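Nuclear hormone receptor FTZ-F1 (PDB 2XHS) probably regulates transcription in Drosophila as an NR5A-class nuclear receptor, its ligand-binding domain forming a complex with a peptide of Fushi tarazu. Local coordinates at residues Ile22-Trp27 / Ile101-Pro106; Cys52-Gln57 / Met120-Leu125; Leu92-Leu97 / Gly149-Met154. One frame throughout, in Å; residues are numbered along the deposited sequence.

Contact 1: residues Ile22-Trp27 / Ile101-Pro106; sequences IDDREW and IHNGLP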
loop_
_atom_site.group_PDB
_atom_site.type_symbol
_atom_site.label_atom_id
_atom_site.label_comp_id
_atom_site.label_asym_id
_atom_site.label_seq_id
_atom_site.Cartn_x
_atom_site.Cartn_y
_atom_site.Cartn_z
ATOM N N ILE A 22 4.357 -2.044 11.441
ATOM C CA ILE A 22 5.085 -1.601 10.298
ATOM C C ILE A 22 6.559 -1.707 10.518
ATOM O O ILE A 22 7.076 -1.171 11.462
ATOM C CB ILE A 22 4.786 -0.152 10.053
ATOM C CG1 ILE A 22 3.292 0.058 10.007
ATOM C CG2 ILE A 22 5.326 0.267 8.769
ATOM C CD1 ILE A 22 2.647 -0.671 8.942
ATOM N N ASP A 23 7.252 -2.401 9.638
ATOM C CA ASP A 23 8.683 -2.350 9.651
ATOM C C ASP A 23 9.078 -1.743 8.339
ATOM O O ASP A 23 9.127 -2.413 7.357
ATOM C CB ASP A 23 9.269 -3.736 9.760
ATOM C CG ASP A 23 10.630 -3.741 10.399
ATOM O OD1 ASP A 23 11.398 -2.801 10.188
ATOM O OD2 ASP A 23 10.951 -4.703 11.101
ATOM N N ASP A 24 9.349 -0.455 8.329
ATOM C CA ASP A 24 9.751 0.219 7.131
ATOM C C ASP A 24 11.045 -0.367 6.694
ATOM O O ASP A 24 11.316 -0.484 5.533
ATOM C CB ASP A 24 9.947 1.712 7.360
ATOM C CG ASP A 24 8.678 2.467 7.359
ATOM O OD1 ASP A 24 7.672 1.912 6.950
ATOM O OD2 ASP A 24 8.686 3.625 7.748
ATOM N N ARG A 25 11.880 -0.716 7.638
ATOM C CA ARG A 25 13.189 -1.181 7.275
ATOM C C ARG A 25 13.155 -2.429 6.450
ATOM O O ARG A 25 13.915 -2.586 5.520
ATOM C CB ARG A 25 14.014 -1.407 8.519
ATOM C CG ARG A 25 14.826 -0.207 8.905
ATOM C CD ARG A 25 15.984 -0.590 9.778
ATOM N NE ARG A 25 16.099 0.333 10.890
ATOM C CZ ARG A 25 15.999 -0.024 12.160
ATOM N NH1 ARG A 25 15.827 -1.289 12.476
ATOM N NH2 ARG A 25 16.101 0.882 13.113
ATOM N N GLU A 26 12.286 -3.330 6.825
ATOM C CA GLU A 26 12.172 -4.569 6.135
ATOM C C GLU A 26 11.730 -4.311 4.728
ATOM O O GLU A 26 12.153 -4.966 3.807
ATOM C CB GLU A 26 11.171 -5.433 6.836
ATOM C CG GLU A 26 11.370 -6.866 6.620
ATOM C CD GLU A 26 10.435 -7.650 7.457
ATOM O OE1 GLU A 26 9.825 -7.049 8.349
ATOM O OE2 GLU A 26 10.308 -8.866 7.243
ATOM N N TRP A 27 10.848 -3.356 4.562
ATOM C CA TRP A 27 10.358 -3.062 3.255
ATOM C C TRP A 27 11.414 -2.586 2.327
ATOM O O TRP A 27 11.503 -3.042 1.235
ATOM C CB TRP A 27 9.356 -1.952 3.376
ATOM C CG TRP A 27 8.553 -1.749 2.188
ATOM C CD1 TRP A 27 7.413 -2.371 1.885
ATOM C CD2 TRP A 27 8.808 -0.841 1.133
ATOM N NE1 TRP A 27 6.927 -1.922 0.709
ATOM C CE2 TRP A 27 7.772 -0.971 0.227
ATOM C CE3 TRP A 27 9.811 0.075 0.872
ATOM C CZ2 TRP A 27 7.707 -0.233 -0.913
ATOM C CZ3 TRP A 27 9.750 0.787 -0.255
ATOM C CH2 TRP A 27 8.708 0.643 -1.136
ATOM N N ILE A 101 7.598 10.015 0.821
ATOM C CA ILE A 101 7.624 11.149 1.703
ATOM C C ILE A 101 8.350 10.936 2.985
ATOM O O ILE A 101 9.189 11.709 3.346
ATOM C CB ILE A 101 6.250 11.505 2.161
ATOM C CG1 ILE A 101 5.509 12.300 1.119
ATOM C CG2 ILE A 101 6.363 12.351 3.330
ATOM C CD1 ILE A 101 4.067 12.232 1.255
ATOM N N HIS A 102 7.976 9.920 3.718
ATOM C CA HIS A 102 8.611 9.625 4.976
ATOM C C HIS A 102 10.036 9.173 4.955
ATOM O O HIS A 102 10.785 9.526 5.807
ATOM C CB HIS A 102 7.815 8.598 5.728
ATOM C CG HIS A 102 6.404 8.981 5.960
ATOM N ND1 HIS A 102 6.032 10.243 6.325
ATOM C CD2 HIS A 102 5.272 8.259 5.905
ATOM C CE1 HIS A 102 4.728 10.295 6.455
ATOM N NE2 HIS A 102 4.246 9.099 6.217
ATOM N N ASN A 103 10.394 8.328 4.014
ATOM C CA ASN A 103 11.690 7.694 4.004
ATOM C C ASN A 103 12.653 8.056 2.918
ATOM O O ASN A 103 13.636 7.400 2.733
ATOM C CB ASN A 103 11.512 6.204 4.037
ATOM C CG ASN A 103 10.620 5.781 5.122
ATOM O OD1 ASN A 103 10.822 6.136 6.238
ATOM N ND2 ASN A 103 9.630 5.013 4.808
ATOM N N GLY A 104 12.341 9.093 2.182
ATOM C CA GLY A 104 13.197 9.582 1.142
ATOM C C GLY A 104 13.576 8.678 0.020
ATOM O O GLY A 104 14.670 8.749 -0.474
ATOM N N LEU A 105 12.650 7.838 -0.383
ATOM C CA LEU A 105 12.805 6.942 -1.483
ATOM C C LEU A 105 12.845 7.773 -2.723
ATOM O O LEU A 105 12.078 8.687 -2.872
ATOM C CB LEU A 105 11.614 6.022 -1.476
ATOM C CG LEU A 105 11.521 4.690 -2.181
ATOM C CD1 LEU A 105 10.722 4.853 -3.359
ATOM C CD2 LEU A 105 12.860 4.299 -2.563
ATOM N N PRO A 106 13.765 7.451 -3.607
ATOM C CA PRO A 106 14.015 8.233 -4.796
ATOM C C PRO A 106 13.353 7.703 -6.021
ATOM O O PRO A 106 12.941 6.581 -6.078
ATOM C CB PRO A 106 15.512 8.150 -4.930
ATOM C CG PRO A 106 15.870 6.979 -4.269
ATOM C CD PRO A 106 14.975 6.768 -3.168
#

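Contact 2: residues Cys52-Gln57 / Met120-Leu125; sequences CKVLDQ and MSLGLL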
loop_
_atom_site.group_PDB
_atom_site.type_symbol
_atom_site.label_atom_id
_atom_site.label_comp_id
_atom_site.label_asym_id
_atom_site.label_seq_id
_atom_site.Cartn_x
_atom_site.Cartn_y
_atom_site.Cartn_z
ATOM N N CYS A 52 7.333 -5.715 -11.881
ATOM C CA CYS A 52 6.315 -6.676 -11.540
ATOM C C CYS A 52 6.771 -7.611 -10.479
ATOM O O CYS A 52 5.988 -8.078 -9.698
ATOM C CB CYS A 52 5.861 -7.447 -12.747
ATOM S SG CYS A 52 4.760 -6.598 -13.772
ATOM N N LYS A 53 8.043 -7.937 -10.496
ATOM C CA LYS A 53 8.600 -8.803 -9.505
ATOM C C LYS A 53 8.542 -8.174 -8.163
ATOM O O LYS A 53 8.301 -8.815 -7.181
ATOM C CB LYS A 53 10.020 -9.143 -9.870
ATOM C CG LYS A 53 10.143 -10.519 -10.398
ATOM C CD LYS A 53 11.537 -10.909 -10.642
ATOM C CE LYS A 53 11.856 -10.846 -12.089
ATOM N NZ LYS A 53 13.038 -11.653 -12.383
ATOM N N VAL A 54 8.827 -6.894 -8.131
ATOM C CA VAL A 54 8.801 -6.139 -6.916
ATOM C C VAL A 54 7.415 -6.081 -6.393
ATOM O O VAL A 54 7.184 -6.318 -5.249
ATOM C CB VAL A 54 9.244 -4.733 -7.185
ATOM C CG1 VAL A 54 9.144 -3.931 -5.973
ATOM C CG2 VAL A 54 10.624 -4.735 -7.631
ATOM N N LEU A 55 6.482 -5.782 -7.260
ATOM C CA LEU A 55 5.101 -5.693 -6.902
ATOM C C LEU A 55 4.592 -7.001 -6.420
ATOM O O LEU A 55 3.823 -7.071 -5.517
ATOM C CB LEU A 55 4.300 -5.282 -8.102
ATOM C CG LEU A 55 4.514 -3.896 -8.637
ATOM C CD1 LEU A 55 3.789 -3.777 -9.891
ATOM C CD2 LEU A 55 4.007 -2.922 -7.685
ATOM N N ASP A 56 5.031 -8.063 -7.037
ATOM C CA ASP A 56 4.599 -9.343 -6.605
ATOM C C ASP A 56 5.035 -9.539 -5.190
ATOM O O ASP A 56 4.292 -9.982 -4.371
ATOM C CB ASP A 56 5.227 -10.409 -7.485
ATOM C CG ASP A 56 4.508 -11.720 -7.407
ATOM O OD1 ASP A 56 3.299 -11.692 -7.359
ATOM O OD2 ASP A 56 5.140 -12.771 -7.378
ATOM N N GLN A 57 6.258 -9.210 -4.890
ATOM C CA GLN A 57 6.754 -9.391 -3.559
ATOM C C GLN A 57 5.989 -8.543 -2.606
ATOM O O GLN A 57 5.713 -8.927 -1.513
ATOM C CB GLN A 57 8.202 -8.987 -3.530
ATOM C CG GLN A 57 8.910 -9.211 -2.242
ATOM C CD GLN A 57 10.321 -8.710 -2.276
ATOM O OE1 GLN A 57 10.575 -7.580 -2.642
ATOM N NE2 GLN A 57 11.246 -9.549 -1.894
HETATM N N MSE A 120 9.926 5.097 -9.035
HETATM C CA MSE A 120 8.761 5.917 -9.078
HETATM C C MSE A 120 7.639 5.193 -9.759
HETATM O O MSE A 120 6.504 5.410 -9.466
HETATM C CB MSE A 120 9.129 7.185 -9.820
HETATM C CG MSE A 120 8.080 8.231 -9.936
HETATM SE SE MSE A 120 7.447 8.844 -8.319
HETATM C CE MSE A 120 6.178 10.018 -9.009
ATOM N N SER A 121 7.994 4.315 -10.669
ATOM C CA SER A 121 7.061 3.486 -11.406
ATOM C C SER A 121 6.304 2.605 -10.494
ATOM O O SER A 121 5.145 2.401 -10.648
ATOM C CB SER A 121 7.821 2.584 -12.326
ATOM O OG SER A 121 8.037 3.227 -13.540
ATOM N N LEU A 122 6.981 2.128 -9.489
ATOM C CA LEU A 122 6.431 1.196 -8.582
ATOM C C LEU A 122 5.228 1.790 -7.980
ATOM O O LEU A 122 4.341 1.101 -7.601
ATOM C CB LEU A 122 7.423 0.952 -7.491
ATOM C CG LEU A 122 8.324 -0.186 -7.830
ATOM C CD1 LEU A 122 9.263 -0.376 -6.728
ATOM C CD2 LEU A 122 7.470 -1.378 -8.012
ATOM N N GLY A 123 5.192 3.082 -7.850
ATOM C CA GLY A 123 4.059 3.670 -7.203
ATOM C C GLY A 123 3.071 4.178 -8.179
ATOM O O GLY A 123 2.059 4.685 -7.809
ATOM N N LEU A 124 3.403 4.093 -9.443
ATOM C CA LEU A 124 2.495 4.537 -10.451
ATOM C C LEU A 124 1.942 3.341 -11.114
ATOM O O LEU A 124 1.064 3.438 -11.911
ATOM C CB LEU A 124 3.198 5.418 -11.459
ATOM C CG LEU A 124 3.758 6.693 -10.855
ATOM C CD1 LEU A 124 4.721 7.314 -11.761
ATOM C CD2 LEU A 124 2.667 7.628 -10.564
ATOM N N LEU A 125 2.465 2.195 -10.748
ATOM C CA LEU A 125 2.039 0.945 -11.292
ATOM C C LEU A 125 2.275 0.895 -12.757
ATOM O O LEU A 125 1.544 0.275 -13.462
ATOM C CB LEU A 125 0.577 0.740 -11.024
ATOM C CG LEU A 125 0.130 0.862 -9.585
ATOM C CD1 LEU A 125 -1.095 0.079 -9.377
ATOM C CD2 LEU A 125 1.172 0.363 -8.704
#

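Contact 3: residues Leu92-Leu97 / Gly149-Met154; sequences LVLDHL and GDYVCM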
loop_
_atom_site.group_PDB
_atom_site.type_symbol
_atom_site.label_atom_id
_atom_site.label_comp_id
_atom_site.label_asym_id
_atom_site.label_seq_id
_atom_site.Cartn_x
_atom_site.Cartn_y
_atom_site.Cartn_z
ATOM N N LEU A 92 -0.799 -0.120 -2.420
ATOM C CA LEU A 92 0.519 0.072 -2.920
ATOM C C LEU A 92 0.861 1.502 -3.127
ATOM O O LEU A 92 1.958 1.901 -2.900
ATOM C CB LEU A 92 0.686 -0.658 -4.220
ATOM C CG LEU A 92 0.631 -2.157 -4.154
ATOM C CD1 LEU A 92 1.068 -2.672 -5.445
ATOM C CD2 LEU A 92 1.539 -2.630 -3.099
ATOM N N VAL A 93 -0.077 2.272 -3.610
ATOM C CA VAL A 93 0.132 3.671 -3.845
ATOM C C VAL A 93 0.394 4.425 -2.574
ATOM O O VAL A 93 1.325 5.167 -2.460
ATOM C CB VAL A 93 -1.121 4.212 -4.485
ATOM C CG1 VAL A 93 -1.044 5.667 -4.692
ATOM C CG2 VAL A 93 -1.341 3.543 -5.773
ATOM N N LEU A 94 -0.435 4.186 -1.594
ATOM C CA LEU A 94 -0.274 4.800 -0.319
ATOM C C LEU A 94 1.026 4.392 0.300
ATOM O O LEU A 94 1.720 5.179 0.852
ATOM C CB LEU A 94 -1.404 4.361 0.565
ATOM C CG LEU A 94 -1.412 4.927 1.967
ATOM C CD1 LEU A 94 -1.981 6.257 1.965
ATOM C CD2 LEU A 94 -2.218 4.046 2.795
ATOM N N ASP A 95 1.365 3.139 0.195
ATOM C CA ASP A 95 2.588 2.693 0.760
ATOM C C ASP A 95 3.663 3.422 0.067
ATOM O O ASP A 95 4.638 3.760 0.640
ATOM C CB ASP A 95 2.803 1.237 0.477
ATOM C CG ASP A 95 2.067 0.358 1.381
ATOM O OD1 ASP A 95 1.584 0.805 2.396
ATOM O OD2 ASP A 95 2.034 -0.814 1.107
ATOM N N HIS A 96 3.534 3.588 -1.220
ATOM C CA HIS A 96 4.527 4.331 -1.946
ATOM C C HIS A 96 4.472 5.766 -1.565
ATOM O O HIS A 96 5.436 6.435 -1.508
ATOM C CB HIS A 96 4.411 4.130 -3.439
ATOM C CG HIS A 96 5.729 4.171 -4.137
ATOM N ND1 HIS A 96 6.222 5.303 -4.740
ATOM C CD2 HIS A 96 6.680 3.228 -4.286
ATOM C CE1 HIS A 96 7.407 5.052 -5.246
ATOM N NE2 HIS A 96 7.703 3.798 -4.990
ATOM N N LEU A 97 3.296 6.251 -1.311
ATOM C CA LEU A 97 3.188 7.610 -0.925
ATOM C C LEU A 97 3.922 7.755 0.354
ATOM O O LEU A 97 4.566 8.721 0.583
ATOM C CB LEU A 97 1.743 7.981 -0.768
ATOM C CG LEU A 97 1.253 8.637 -2.026
ATOM C CD1 LEU A 97 -0.181 8.735 -1.967
ATOM C CD2 LEU A 97 1.825 9.973 -2.090
ATOM N N GLY A 149 1.525 7.942 11.789
ATOM C CA GLY A 149 0.266 7.584 12.377
ATOM C C GLY A 149 -0.902 7.649 11.448
ATOM O O GLY A 149 -1.744 6.812 11.463
ATOM N N ASP A 150 -0.938 8.681 10.646
ATOM C CA ASP A 150 -1.973 8.861 9.690
ATOM C C ASP A 150 -1.958 7.763 8.694
ATOM O O ASP A 150 -2.963 7.268 8.312
ATOM C CB ASP A 150 -1.724 10.142 8.935
ATOM C CG ASP A 150 -1.825 11.331 9.778
ATOM O OD1 ASP A 150 -2.724 11.380 10.583
ATOM O OD2 ASP A 150 -1.042 12.242 9.623
ATOM N N TYR A 151 -0.778 7.408 8.254
ATOM C CA TYR A 151 -0.592 6.427 7.225
ATOM C C TYR A 151 -1.099 5.055 7.576
ATOM O O TYR A 151 -1.607 4.379 6.751
ATOM C CB TYR A 151 0.876 6.402 6.830
ATOM C CG TYR A 151 1.387 5.112 6.272
ATOM C CD1 TYR A 151 1.119 4.740 4.992
ATOM C CD2 TYR A 151 2.153 4.277 7.023
ATOM C CE1 TYR A 151 1.567 3.592 4.496
ATOM C CE2 TYR A 151 2.594 3.121 6.524
ATOM C CZ TYR A 151 2.306 2.790 5.257
ATOM O OH TYR A 151 2.760 1.633 4.738
ATOM N N VAL A 152 -0.911 4.613 8.791
ATOM C CA VAL A 152 -1.430 3.334 9.189
ATOM C C VAL A 152 -2.924 3.255 9.288
ATOM O O VAL A 152 -3.505 2.267 8.996
ATOM C CB VAL A 152 -0.778 2.807 10.449
ATOM C CG1 VAL A 152 0.595 2.442 10.159
ATOM C CG2 VAL A 152 -0.758 3.834 11.466
ATOM N N CYS A 153 -3.527 4.322 9.800
ATOM C CA CYS A 153 -4.973 4.380 9.959
ATOM C C CYS A 153 -5.628 4.321 8.590
ATOM O O CYS A 153 -6.660 3.676 8.401
ATOM C CB CYS A 153 -5.383 5.660 10.687
ATOM S SG CYS A 153 -4.679 5.836 12.342
HETATM N N MSE A 154 -5.010 5.012 7.641
HETATM C CA MSE A 154 -5.510 5.099 6.307
HETATM C C MSE A 154 -5.448 3.801 5.595
HETATM O O MSE A 154 -6.223 3.552 4.733
HETATM C CB MSE A 154 -4.796 6.174 5.550
HETATM C CG MSE A 154 -5.429 7.465 5.748
HETATM SE SE MSE A 154 -4.540 8.740 4.807
HETATM C CE MSE A 154 -3.307 9.145 6.059
#

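Contact 1: residues Ile22-Trp27 / Ile101-Pro106
D24 and N103 meet at the surface of the helical nuclear receptor ligand-binding domain, where the first turn of helix 24-39 faces the loop that follows helix 77-102. One weak hydrogen bond joins them: N103 ND2 donates to D24 OD2 at 3.4 Å, with an N-H...O angle of 148°. Both residues direct CB toward the other segment, and their flat ends are turned strongly, the carboxylate and amide planes standing 73° apart. The amide oxygen is nearby too, N103 OD1 lying 3.6 Å from D24 OD2. The D24 carboxylate swings back beside its own backbone N (chi1 -80°), at a helix start that would probably favour its negative charge. With an alanine in place of N103, D24 OD2 would probably lose this amide donor and the carboxylate would be freer to turn. D24 also touches H98 and H99 of helix 77-102, and W27, one turn on, stacks its ring with H99. The helix start itself is marked by D23 as N-cap, whose OD1 accepts a weak bond from R25 N at 3.3 Å.

Contact 2: residues Cys52-Gln57 / Met120-Leu125
In the buried core of the ligand-binding domain, helix 47-67 packs against the loop that follows strand 116-118, in a region that probably corresponds to the one lining the ligand pocket in related receptors. V54 and L55, neighbours on the helix, receive the single side chain of L122, and the join is entirely apolar. L122 is extended at its end, CD1 lying anti to CA (chi2 180°), and this forward methyl reaches V54 CG1 at 3.6 Å. Its other methyl touches both helix residues: L122 CD2 is 3.7 Å from V54 CG1 and 3.8 Å from L55 CD2. The approaches differ. V54 and L122 cross at about a right angle, methyl against methyl, whereas L55 and L122 run past one another in opposite directions and touch alongside through their CD2 branches. Because V54 carries CG1 anti to its backbone N (chi1 177°), that branch is the one presented to both leucine methyls. Around them L34 of helix 24-39 lies against V54, while L92 and H96 of helix 77-102 back L55 and L122 respectively. The loop folds back on itself, G123 N bonding to M120 O, and S121 OG is tied to N118 ND2 near the end of the strand. L125, which has a positive phi, adds a looser contact, its CD2 coming to 4.5 Å from L55 CD2.

Contact 3: residues Leu92-Leu97 / Gly149-Met154
Y151 lays the edge of its ring across L94 and D95 where two antiparallel helices, 77-102 and 148-159, run side by side inside the alpha-helical sandwich of the ligand-binding domain. The axes of segments 92-97 and 149-154 approach to 10.6 Å, their N-to-C directions 175° apart. This separation is bridged by the tyrosine, whose ring extends from its helix with CG anti to the backbone N (chi1 153°). One edge serves both partners. Toward the base of the ring, Y151 CD1 meets L94 CG at 3.9 Å, with the leucine near the ring plane rather than over a face. Farther out, the hydroxyl donates a hydrogen bond from Y151 OH to D95 OD1, 2.7 Å long. The acceptor lies in the plane of the ring, yet the hydroxyl comes to OD1 from above the carboxylate plane, 47° out of it. D95 starts away from helix 148-159, but its carboxylate end bends back to the phenol; OD1 also has a weak, long ion pair with K155. The tyrosine ring stacks with H98, one turn along helix 77-102, and F146 touches both Y151 and M154. I209 of helix 198-224 packs on L94, adding a third helix to the apolar side. There L94 sends CD2 past the ring to the neighbouring helix, 4.3 Å from M154 CB and 4.0 Å from Y151 O.

Overall arrangement
Helix 77-102 ties the three contacts together: it carries segment 92-97 of contact 3, runs on into segment 101-106 of contact 1, and packs against both segments of contact 2. The centres of contacts 1 and 3 are about 11 Å apart, and they touch twice, L105 CD1 lying 3.6 Å from H96 NE2 and I22 CG1 reaching V152 CG1. Contacts 2 and 3, about 16 Å apart between centres, meet through H96, where G123 CA lies 3.5 Å from H96 CG, and through L55 with L92. Contacts 1 and 2 do not touch. Contact 1 is superficial, whereas contacts 2 and 3 are buried, contact 2 probably lying near the region that corresponds to the ligand pocket of relatives.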